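Local coordinates for phenolpthiocerol synthesis type-I polyketide synthase ppsA (Mycobacterium bovis, PDB 7AKC), which probably helps build the lipid core of phthiocerols and phenolphthiocerols as a modular polyketide synthase, represented here by its acyltransferase domain, at residues Val108-Ser112 and Val268-Ile274; Glu129-Val133 and Glu228-Thr233; Leu140-Leu144 and Ala217-Leu221; Phe167-Thr171 and Ile183-Gln189. One frame throughout, in Å; residues are numbered along the deposited sequence.

Contact 1 (Val108-Ser112 and Val268-Ile274); sequences VIGHS and VHFQQAI
H111 turns the edge of its imidazole toward the face of F270, one residue before a sharp turn at S112. The pair is T-shaped, with ring centroids 5.1 Å apart and planes at 84°. Sequence and shape fit the nucleophile elbow (GxSxG) of acyltransferases, where a strand passes tightly into a helix. S112 has the positive phi (53°) expected of such an elbow. Its OG is hydrogen-bonded to H214 NE2, consistent with a Ser-His pair.

CG of H111 is anti to the backbone N (chi1 170°), which puts H111 CD2 over the rim of the phenyl ring, 3.7 Å from F270 CG. I274 CG1 covers the other face of F270, so the ring is sandwiched. Strand 108-110 runs antiparallel to helix 270-274, with the axes 9.5 Å apart at closest approach. I109 fills the gap between them. I109 CG2 rests on A273 CB at 4.0 Å, and I109 CD1 meets I274 CD1 at 3.9 Å, the two isoleucine side chains crossing at about a right angle. No hydrogen bond joins the segments. V268 closes the end near the turn: V268 CG1 lies over one face of the H111 ring and comes within 3.5 Å of S112 N.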
# COMPACT_ATOMS: atom_id res chain seq x y z
N VAL A 108 -7.28 -1.40 10.86
CA VAL A 108 -6.22 -0.76 10.08
C VAL A 108 -6.10 -1.41 8.70
O VAL A 108 -6.36 -2.59 8.54
CB VAL A 108 -4.86 -0.69 10.83
CG1 VAL A 108 -4.98 0.09 12.14
CG2 VAL A 108 -4.29 -2.08 11.07
N ILE A 109 -5.69 -0.61 7.69
CA ILE A 109 -5.43 -1.10 6.35
C ILE A 109 -4.14 -0.46 5.91
O ILE A 109 -3.99 0.75 5.98
CB ILE A 109 -6.59 -0.76 5.37
CG1 ILE A 109 -7.89 -1.49 5.80
CG2 ILE A 109 -6.19 -1.13 3.96
CD1 ILE A 109 -9.14 -1.13 4.99
N GLY A 110 -3.20 -1.28 5.51
CA GLY A 110 -1.91 -0.81 5.02
C GLY A 110 -1.87 -1.04 3.52
O GLY A 110 -2.16 -2.14 3.05
N HIS A 111 -1.47 -0.02 2.77
CA HIS A 111 -1.34 0.02 1.32
C HIS A 111 0.14 -0.16 0.97
O HIS A 111 1.00 0.59 1.46
CB HIS A 111 -1.85 1.38 0.84
CG HIS A 111 -1.59 1.74 -0.58
ND1 HIS A 111 -0.35 2.26 -0.98
CD2 HIS A 111 -2.45 1.79 -1.62
CE1 HIS A 111 -0.49 2.55 -2.27
NE2 HIS A 111 -1.73 2.27 -2.70
N SER A 112 0.46 -1.19 0.15
CA SER A 112 1.81 -1.45 -0.29
C SER A 112 2.80 -1.56 0.92
O SER A 112 2.49 -2.24 1.90
CB SER A 112 2.22 -0.42 -1.36
OG SER A 112 3.56 -0.58 -1.82
N VAL A 268 -1.25 -4.94 -4.86
CA VAL A 268 -1.81 -4.34 -3.62
C VAL A 268 -3.33 -4.30 -3.79
O VAL A 268 -3.84 -3.55 -4.65
CB VAL A 268 -1.28 -2.91 -3.45
CG1 VAL A 268 -1.93 -2.26 -2.22
CG2 VAL A 268 0.25 -2.88 -3.37
N HIS A 269 -4.05 -5.12 -3.01
CA HIS A 269 -5.51 -5.27 -3.13
C HIS A 269 -6.21 -4.19 -2.31
O HIS A 269 -6.93 -4.48 -1.36
CB HIS A 269 -5.92 -6.73 -2.73
CG HIS A 269 -5.28 -7.77 -3.60
ND1 HIS A 269 -4.00 -8.25 -3.35
CD2 HIS A 269 -5.71 -8.28 -4.79
CE1 HIS A 269 -3.71 -9.09 -4.35
NE2 HIS A 269 -4.73 -9.16 -5.22
N PHE A 270 -5.92 -2.92 -2.62
CA PHE A 270 -6.40 -1.79 -1.83
C PHE A 270 -7.88 -1.59 -1.96
O PHE A 270 -8.60 -1.53 -0.95
CB PHE A 270 -5.63 -0.52 -2.24
CG PHE A 270 -5.97 0.67 -1.37
CD1 PHE A 270 -5.64 0.68 -0.02
CD2 PHE A 270 -6.61 1.76 -1.91
CE1 PHE A 270 -5.95 1.77 0.78
CE2 PHE A 270 -6.99 2.83 -1.09
CZ PHE A 270 -6.64 2.84 0.25
N GLN A 271 -8.39 -1.50 -3.23
CA GLN A 271 -9.83 -1.37 -3.42
C GLN A 271 -10.64 -2.48 -2.66
O GLN A 271 -11.63 -2.22 -2.00
CB GLN A 271 -10.11 -1.47 -4.91
CG GLN A 271 -11.61 -1.53 -5.21
CD GLN A 271 -11.88 -1.78 -6.66
OE1 GLN A 271 -11.11 -1.40 -7.54
NE2 GLN A 271 -12.99 -2.45 -6.93
N GLN A 272 -10.16 -3.71 -2.76
CA GLN A 272 -10.83 -4.86 -2.16
C GLN A 272 -10.84 -4.74 -0.65
O GLN A 272 -11.86 -5.05 -0.04
CB GLN A 272 -10.14 -6.18 -2.58
CG GLN A 272 -10.17 -6.48 -4.10
CD GLN A 272 -9.02 -5.85 -4.89
OE1 GLN A 272 -8.29 -4.98 -4.42
NE2 GLN A 272 -8.83 -6.33 -6.10
N ALA A 273 -9.71 -4.30 -0.02
CA ALA A 273 -9.69 -4.14 1.43
C ALA A 273 -10.62 -3.00 1.89
O ALA A 273 -11.38 -3.16 2.83
CB ALA A 273 -8.26 -3.88 1.91
N ILE A 274 -10.58 -1.84 1.20
CA ILE A 274 -11.46 -0.72 1.55
C ILE A 274 -12.95 -1.15 1.41
O ILE A 274 -13.76 -0.87 2.28
CB ILE A 274 -11.16 0.47 0.59
CG1 ILE A 274 -9.75 1.07 0.86
CG2 ILE A 274 -12.24 1.58 0.68
CD1 ILE A 274 -9.58 1.69 2.34

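Contact 2 (Glu129-Val133 and Glu228-Thr233); sequences EGLRV and ELADLT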
# COMPACT_ATOMS: atom_id res chain seq x y z
N GLU A 129 10.24 -4.51 15.52
CA GLU A 129 10.08 -5.52 14.47
C GLU A 129 9.65 -4.91 13.15
O GLU A 129 10.15 -5.31 12.11
CB GLU A 129 9.12 -6.65 14.89
CG GLU A 129 9.79 -7.76 15.67
CD GLU A 129 8.87 -8.76 16.33
OE1 GLU A 129 7.63 -8.54 16.31
OE2 GLU A 129 9.38 -9.74 16.92
N GLY A 130 8.77 -3.90 13.21
CA GLY A 130 8.30 -3.18 12.04
C GLY A 130 9.46 -2.44 11.40
O GLY A 130 9.68 -2.54 10.19
N LEU A 131 10.26 -1.75 12.22
CA LEU A 131 11.44 -1.04 11.74
C LEU A 131 12.48 -1.99 11.17
O LEU A 131 13.19 -1.62 10.25
CB LEU A 131 12.09 -0.19 12.85
CG LEU A 131 11.24 0.93 13.44
CD1 LEU A 131 11.99 1.66 14.51
CD2 LEU A 131 10.77 1.89 12.38
N ARG A 132 12.55 -3.22 11.69
CA ARG A 132 13.49 -4.23 11.22
C ARG A 132 13.03 -4.73 9.86
O ARG A 132 13.85 -4.84 8.94
CB ARG A 132 13.57 -5.39 12.20
CG ARG A 132 14.75 -6.32 11.93
CD ARG A 132 14.37 -7.69 12.41
NE ARG A 132 15.27 -8.74 11.92
CZ ARG A 132 15.12 -10.03 12.19
NH1 ARG A 132 16.00 -10.92 11.73
NH2 ARG A 132 14.09 -10.45 12.91
N VAL A 133 11.72 -4.96 9.68
CA VAL A 133 11.20 -5.36 8.36
C VAL A 133 11.48 -4.23 7.35
O VAL A 133 12.00 -4.49 6.28
CB VAL A 133 9.70 -5.73 8.40
CG1 VAL A 133 9.15 -5.93 6.99
CG2 VAL A 133 9.48 -6.97 9.23
N GLU A 228 16.49 -13.39 5.92
CA GLU A 228 16.88 -12.34 6.86
C GLU A 228 15.82 -12.02 7.92
O GLU A 228 16.16 -11.43 8.96
CB GLU A 228 17.29 -11.07 6.11
CG GLU A 228 18.51 -11.27 5.23
CD GLU A 228 19.02 -10.02 4.54
OE1 GLU A 228 19.78 -10.15 3.55
OE2 GLU A 228 18.66 -8.91 4.99
N LEU A 229 14.57 -12.40 7.68
CA LEU A 229 13.47 -12.19 8.62
C LEU A 229 12.94 -13.52 9.21
O LEU A 229 11.85 -13.53 9.78
CB LEU A 229 12.33 -11.43 7.95
CG LEU A 229 12.66 -10.03 7.43
CD1 LEU A 229 11.67 -9.60 6.37
CD2 LEU A 229 12.67 -9.03 8.55
N ALA A 230 13.72 -14.62 9.10
CA ALA A 230 13.33 -15.94 9.61
C ALA A 230 12.88 -15.97 11.06
O ALA A 230 11.86 -16.61 11.37
CB ALA A 230 14.45 -16.94 9.39
N ASP A 231 13.56 -15.24 11.94
CA ASP A 231 13.21 -15.25 13.36
C ASP A 231 12.14 -14.24 13.77
O ASP A 231 12.00 -13.99 14.96
CB ASP A 231 14.44 -15.11 14.26
CG ASP A 231 15.17 -13.78 14.13
OD1 ASP A 231 15.02 -13.13 13.08
OD2 ASP A 231 15.89 -13.40 15.08
N LEU A 232 11.34 -13.72 12.82
CA LEU A 232 10.25 -12.81 13.19
C LEU A 232 9.22 -13.57 13.99
O LEU A 232 8.87 -14.69 13.61
CB LEU A 232 9.54 -12.23 11.96
CG LEU A 232 10.02 -10.89 11.46
CD1 LEU A 232 9.06 -10.36 10.41
CD2 LEU A 232 10.15 -9.86 12.58
N THR A 233 8.73 -12.99 15.09
CA THR A 233 7.72 -13.65 15.90
C THR A 233 6.45 -12.83 15.94
O THR A 233 6.14 -12.19 16.96
CB THR A 233 8.23 -13.97 17.31
OG1 THR A 233 8.53 -12.77 18.02
CG2 THR A 233 9.43 -14.91 17.31
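R132 reaches from helix 127-141 to D231 and grips a single carboxylate oxygen with both end nitrogens. R132 NH1 and NH2 are each 2.8 Å from D231 OD1. This is an end-on salt bridge onto one atom, not a paired bridge to both oxygens. The oxygen lies in the guanidinium plane, but the carboxylate stands almost perpendicular to it, at 88°. NH1 meets the syn lone pair of D231 OD1; NH2 comes from above the carboxylate plane. The R132 chain is extended from CG to NE, and this gives it the reach. NH1 is also close to E228 O, but the angle is too poor for a hydrogen bond. L229 CD2 lies over one guanidinium face, toward its rim.

E129 makes a weaker link. E129 OE2 accepts a weak, long bond from T233 OG1, at 3.3 Å. OE1 has a hydrogen-bond partner outside the two segments. Two backbone bonds lie within the segments: V133 N donates to E129 O, and L232 N donates to L229 O across a type I beta turn, at 3.1 Å.

Beneath these polar groups, V133 CG2 touches L232 CD1 at 3.6 Å and L229 CD2 at 3.9 Å. W260 of helix 257-265 packs against both V133 and L232. The E129 and L232 side chains run past each other in opposite directions, with E129 CG 3.8 Å from L232 CD2. The contact thus joins a charged rim to an apolar inner side. Double donation to OD1 probably concentrates the negative charge of D231 on that oxygen and ties the turn after helix 222-228 to helix 127-141.

Contact 3 (Leu140-Leu144 and Ala217-Leu221); sequences LMAPL and AMDAL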
# COMPACT_ATOMS: atom_id res chain seq x y z
N LEU A 140 17.43 -4.52 0.79
CA LEU A 140 17.36 -5.44 -0.35
C LEU A 140 16.88 -4.79 -1.64
O LEU A 140 17.27 -5.21 -2.72
CB LEU A 140 16.42 -6.60 -0.02
CG LEU A 140 16.99 -7.59 0.99
CD1 LEU A 140 15.93 -8.61 1.42
CD2 LEU A 140 18.25 -8.29 0.44
N MET A 141 16.04 -3.77 -1.51
CA MET A 141 15.44 -3.11 -2.70
C MET A 141 16.36 -2.02 -3.24
O MET A 141 16.31 -1.76 -4.44
CB MET A 141 14.09 -2.49 -2.30
CG MET A 141 12.97 -3.50 -2.22
SD MET A 141 11.49 -2.85 -1.41
CE MET A 141 10.76 -1.91 -2.75
N ALA A 142 17.20 -1.43 -2.39
CA ALA A 142 18.03 -0.32 -2.81
C ALA A 142 18.84 -0.54 -4.10
O ALA A 142 18.91 0.41 -4.89
CB ALA A 142 18.96 0.12 -1.66
N PRO A 143 19.48 -1.70 -4.36
CA PRO A 143 20.28 -1.83 -5.60
C PRO A 143 19.40 -1.70 -6.87
O PRO A 143 19.94 -1.46 -7.96
CB PRO A 143 20.88 -3.22 -5.47
CG PRO A 143 20.97 -3.47 -3.98
CD PRO A 143 19.64 -2.90 -3.52
N LEU A 144 18.08 -1.72 -6.73
CA LEU A 144 17.15 -1.60 -7.89
C LEU A 144 16.68 -0.15 -8.04
O LEU A 144 15.80 0.10 -8.86
CB LEU A 144 15.97 -2.56 -7.67
CG LEU A 144 16.34 -4.03 -7.56
CD1 LEU A 144 15.10 -4.90 -7.52
CD2 LEU A 144 17.24 -4.45 -8.70
N ALA A 217 10.36 -7.87 -10.73
CA ALA A 217 11.71 -7.50 -10.27
C ALA A 217 11.88 -7.83 -8.78
O ALA A 217 13.01 -7.96 -8.33
CB ALA A 217 11.96 -6.05 -10.52
N MET A 218 10.77 -7.95 -8.06
CA MET A 218 10.83 -8.31 -6.63
C MET A 218 11.05 -9.82 -6.42
O MET A 218 11.41 -10.20 -5.30
CB MET A 218 9.55 -7.86 -5.92
CG MET A 218 9.30 -6.38 -6.06
SD MET A 218 10.48 -5.40 -5.12
CE MET A 218 11.45 -4.68 -6.44
N ASP A 219 10.83 -10.65 -7.44
CA ASP A 219 10.95 -12.12 -7.26
C ASP A 219 12.34 -12.45 -6.72
O ASP A 219 12.43 -13.24 -5.78
CB ASP A 219 10.80 -12.86 -8.58
CG ASP A 219 9.43 -12.79 -9.20
OD1 ASP A 219 8.48 -12.47 -8.49
OD2 ASP A 219 9.32 -13.09 -10.39
N ALA A 220 13.37 -11.82 -7.27
CA ALA A 220 14.76 -12.15 -6.88
C ALA A 220 15.10 -11.75 -5.44
O ALA A 220 16.07 -12.27 -4.95
CB ALA A 220 15.72 -11.53 -7.86
N LEU A 221 14.32 -10.87 -4.81
CA LEU A 221 14.58 -10.41 -3.42
C LEU A 221 13.82 -11.27 -2.40
O LEU A 221 14.09 -11.11 -1.21
CB LEU A 221 14.16 -8.95 -3.28
CG LEU A 221 14.65 -7.99 -4.36
CD1 LEU A 221 14.13 -6.59 -4.08
CD2 LEU A 221 16.16 -7.98 -4.44
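L140 O is approached by both methyls of L221, with L221 CD2 at 3.4 Å and L221 CD1 at 3.7 Å. These are packing contacts on a carbonyl. No hydrogen bond crosses between the segments; the contact is made by apolar side chains, packed on each other and on two backbone carbonyls. The shortest polar bond lies within one segment, where L144 N donates to M141 O at 2.9 Å. On the other side a similar turn is closed by L221 N donating to M218 O at 3.0 Å. It brings M218 and L221 together against the last part of helix 127-141 and the 3-10 segment 142-144.

L221 carries the largest share. Its CG is anti to its own carbonyl carbon (chi1 -48°), and both methyls point across the gap. L221 CD1 meets M141 CG at 3.8 Å, with the two side chains crossing at about a right angle. L144 CD1 reaches the same methyl, L221 CD1, at 4.0 Å.

L144 also slides past M218 in the opposite direction, so that L144 CD1 touches M218 CE at 3.8 Å. M218 is bent at both chi2 and chi3, and this folds its methyl back toward L144. The methyl CE of M141 lies 4.2 Å from the sulfur SD of M218. A217 adds its carbonyl oxygen and CB beside L144 CD1.

The patch joins the last part of helix 127-141 and the 3-10 segment 142-144 to the 3-10 turn that precedes helix 222-228. M225 of that helix packs on L140. V211 lies against M141, L144 and M218, and M264 of helix 257-265 packs on both methionines.

Contact 4 (Phe167-Thr171 and Ile183-Gln189); sequences FPQVT and IAGPTEQ. With NA (sodium ion), chain B.
T171 and A184 form an antiparallel hydrogen-bonded pair, with T171 N to A184 O at 3.0 Å and A184 N to T171 O at 2.9 Å. Just before it, the type I turn F167-V170 directs two carbonyls at a sodium ion. F167 O lies 2.4 Å and V170 O 2.2 Å from the sodium ion. Three waters and I164 O complete six ligands; one of these waters also donates to P168 O.

Q189 is the main side chain of the second segment. Q189 NE2 donates to Q169 OE1 at 3.0 Å. Both glutamine chains are extended beyond CG and cross at about a right angle, with the amide planes 72° apart. The donor stands above the carbonyl plane of Q169, not on a lone pair. A water bridges the two residues: it donates to Q189 OE1 and accepts from Q169 N. Q189 OE1 also sits at the edge of the F167 ring.

V170 fills the inner side. Its CG2 lies alongside Q189, and V170 CG1 packs on I183 CB at 4.0 Å. V170 CA makes a CA-H...O contact with A184 O. P186 packs across Q169, with P186 CD 3.4 Å from Q169 O.

The contact lies at the edge of an antiparallel sheet in the ferredoxin-like small subdomain. It joins the start of edge strand 171-177 to strand 180-184 and the first turn of helix 187-199. L193 of that helix packs on F167 and V170, and strand 148-153 flanks I183 and A184.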
# COMPACT_ATOMS: atom_id res chain seq x y z
N PHE A 167 3.36 -7.66 -22.03
CA PHE A 167 4.58 -7.08 -21.45
C PHE A 167 4.93 -7.97 -20.29
O PHE A 167 4.42 -7.72 -19.19
CB PHE A 167 4.34 -5.64 -20.96
CG PHE A 167 4.46 -4.58 -22.02
CD1 PHE A 167 3.52 -4.48 -23.05
CD2 PHE A 167 5.50 -3.66 -21.99
CE1 PHE A 167 3.65 -3.49 -24.04
CE2 PHE A 167 5.63 -2.68 -22.98
CZ PHE A 167 4.69 -2.59 -23.99
N PRO A 168 5.77 -9.02 -20.50
CA PRO A 168 6.05 -9.97 -19.38
C PRO A 168 6.59 -9.35 -18.12
O PRO A 168 6.38 -9.89 -17.03
CB PRO A 168 7.10 -10.94 -19.97
CG PRO A 168 7.52 -10.33 -21.30
CD PRO A 168 6.42 -9.44 -21.76
N GLN A 169 7.31 -8.21 -18.26
CA GLN A 169 7.90 -7.57 -17.08
C GLN A 169 7.04 -6.49 -16.42
O GLN A 169 7.44 -5.95 -15.39
CB GLN A 169 9.27 -6.99 -17.42
CG GLN A 169 10.35 -8.00 -17.67
CD GLN A 169 11.63 -7.24 -17.98
OE1 GLN A 169 11.86 -6.81 -19.14
NE2 GLN A 169 12.48 -7.05 -16.96
N VAL A 170 5.85 -6.21 -16.98
CA VAL A 170 4.94 -5.22 -16.40
C VAL A 170 3.74 -5.94 -15.84
O VAL A 170 3.09 -6.68 -16.57
CB VAL A 170 4.49 -4.14 -17.41
CG1 VAL A 170 3.50 -3.20 -16.73
CG2 VAL A 170 5.72 -3.37 -17.94
N THR A 171 3.39 -5.65 -14.57
CA THR A 171 2.22 -6.27 -13.97
C THR A 171 1.33 -5.23 -13.34
O THR A 171 1.73 -4.07 -13.12
CB THR A 171 2.68 -7.38 -12.98
OG1 THR A 171 3.58 -6.81 -12.02
CG2 THR A 171 3.34 -8.56 -13.71
N ILE A 183 0.08 0.28 -12.69
CA ILE A 183 0.94 -0.77 -13.25
C ILE A 183 2.41 -0.53 -12.76
O ILE A 183 2.76 0.59 -12.42
CB ILE A 183 0.90 -0.82 -14.76
CG1 ILE A 183 1.30 0.54 -15.38
CG2 ILE A 183 -0.55 -1.22 -15.18
CD1 ILE A 183 1.45 0.46 -16.90
N ALA A 184 3.23 -1.56 -12.78
CA ALA A 184 4.59 -1.47 -12.29
C ALA A 184 5.50 -2.35 -13.13
O ALA A 184 5.11 -3.45 -13.51
CB ALA A 184 4.65 -1.89 -10.82
N GLY A 185 6.71 -1.88 -13.36
CA GLY A 185 7.68 -2.60 -14.15
C GLY A 185 8.85 -1.70 -14.55
O GLY A 185 8.99 -0.58 -14.03
N PRO A 186 9.70 -2.17 -15.48
CA PRO A 186 10.85 -1.34 -15.89
C PRO A 186 10.43 0.07 -16.34
O PRO A 186 9.43 0.19 -17.09
CB PRO A 186 11.48 -2.16 -17.03
CG PRO A 186 11.08 -3.59 -16.72
CD PRO A 186 9.65 -3.46 -16.19
N THR A 187 11.11 1.13 -15.87
CA THR A 187 10.69 2.50 -16.16
C THR A 187 10.44 2.79 -17.65
O THR A 187 9.43 3.39 -17.99
CB THR A 187 11.62 3.55 -15.54
OG1 THR A 187 10.92 4.76 -15.50
CG2 THR A 187 12.91 3.78 -16.34
N GLU A 188 11.31 2.28 -18.54
CA GLU A 188 11.15 2.52 -19.96
C GLU A 188 9.92 1.84 -20.55
O GLU A 188 9.28 2.40 -21.47
CB GLU A 188 12.43 2.14 -20.74
CG GLU A 188 12.78 0.66 -20.72
CD GLU A 188 13.53 0.16 -19.49
OE1 GLU A 188 13.67 0.92 -18.51
OE2 GLU A 188 13.92 -1.03 -19.51
N GLN A 189 9.53 0.67 -19.96
CA GLN A 189 8.30 -0.02 -20.38
C GLN A 189 7.06 0.72 -19.88
O GLN A 189 6.08 0.83 -20.60
CB GLN A 189 8.34 -1.48 -19.98
CG GLN A 189 9.55 -2.20 -20.60
CD GLN A 189 9.60 -3.65 -20.23
OE1 GLN A 189 8.59 -4.25 -19.84
NE2 GLN A 189 10.77 -4.27 -20.38
NA NA B . 2.39 -8.20 -18.07
O HOH W 1 3.35 -10.12 -16.85
O HOH W 2 7.98 -6.71 -20.71
O HOH W 3 0.55 -8.96 -16.84
O HOH W 4 2.26 -10.32 -19.11

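Overall arrangement
Contacts 1 and 4 stand for the two subdomains: the parallel core sheet with its putative nucleophile elbow, and the ferredoxin-like sheet with a sodium ion at its edge. Their centres are about 22 Å apart and their nearest atoms about 9 Å. H214, the partner of S112, links them: it also packs on V268 and reaches T171 through its carbonyl in a weak hydrogen bond. Contact 3 lies about 14 Å from contact 4, centre to centre, and its nearest atoms are about 7 Å from contact 1. Contacts 2 and 3 share helix 127-141 and touch where E228 OE1 meets L140 CD2 at 3.9 Å. Contact 2 lies farther from contact 4, at about 29 Å between centres.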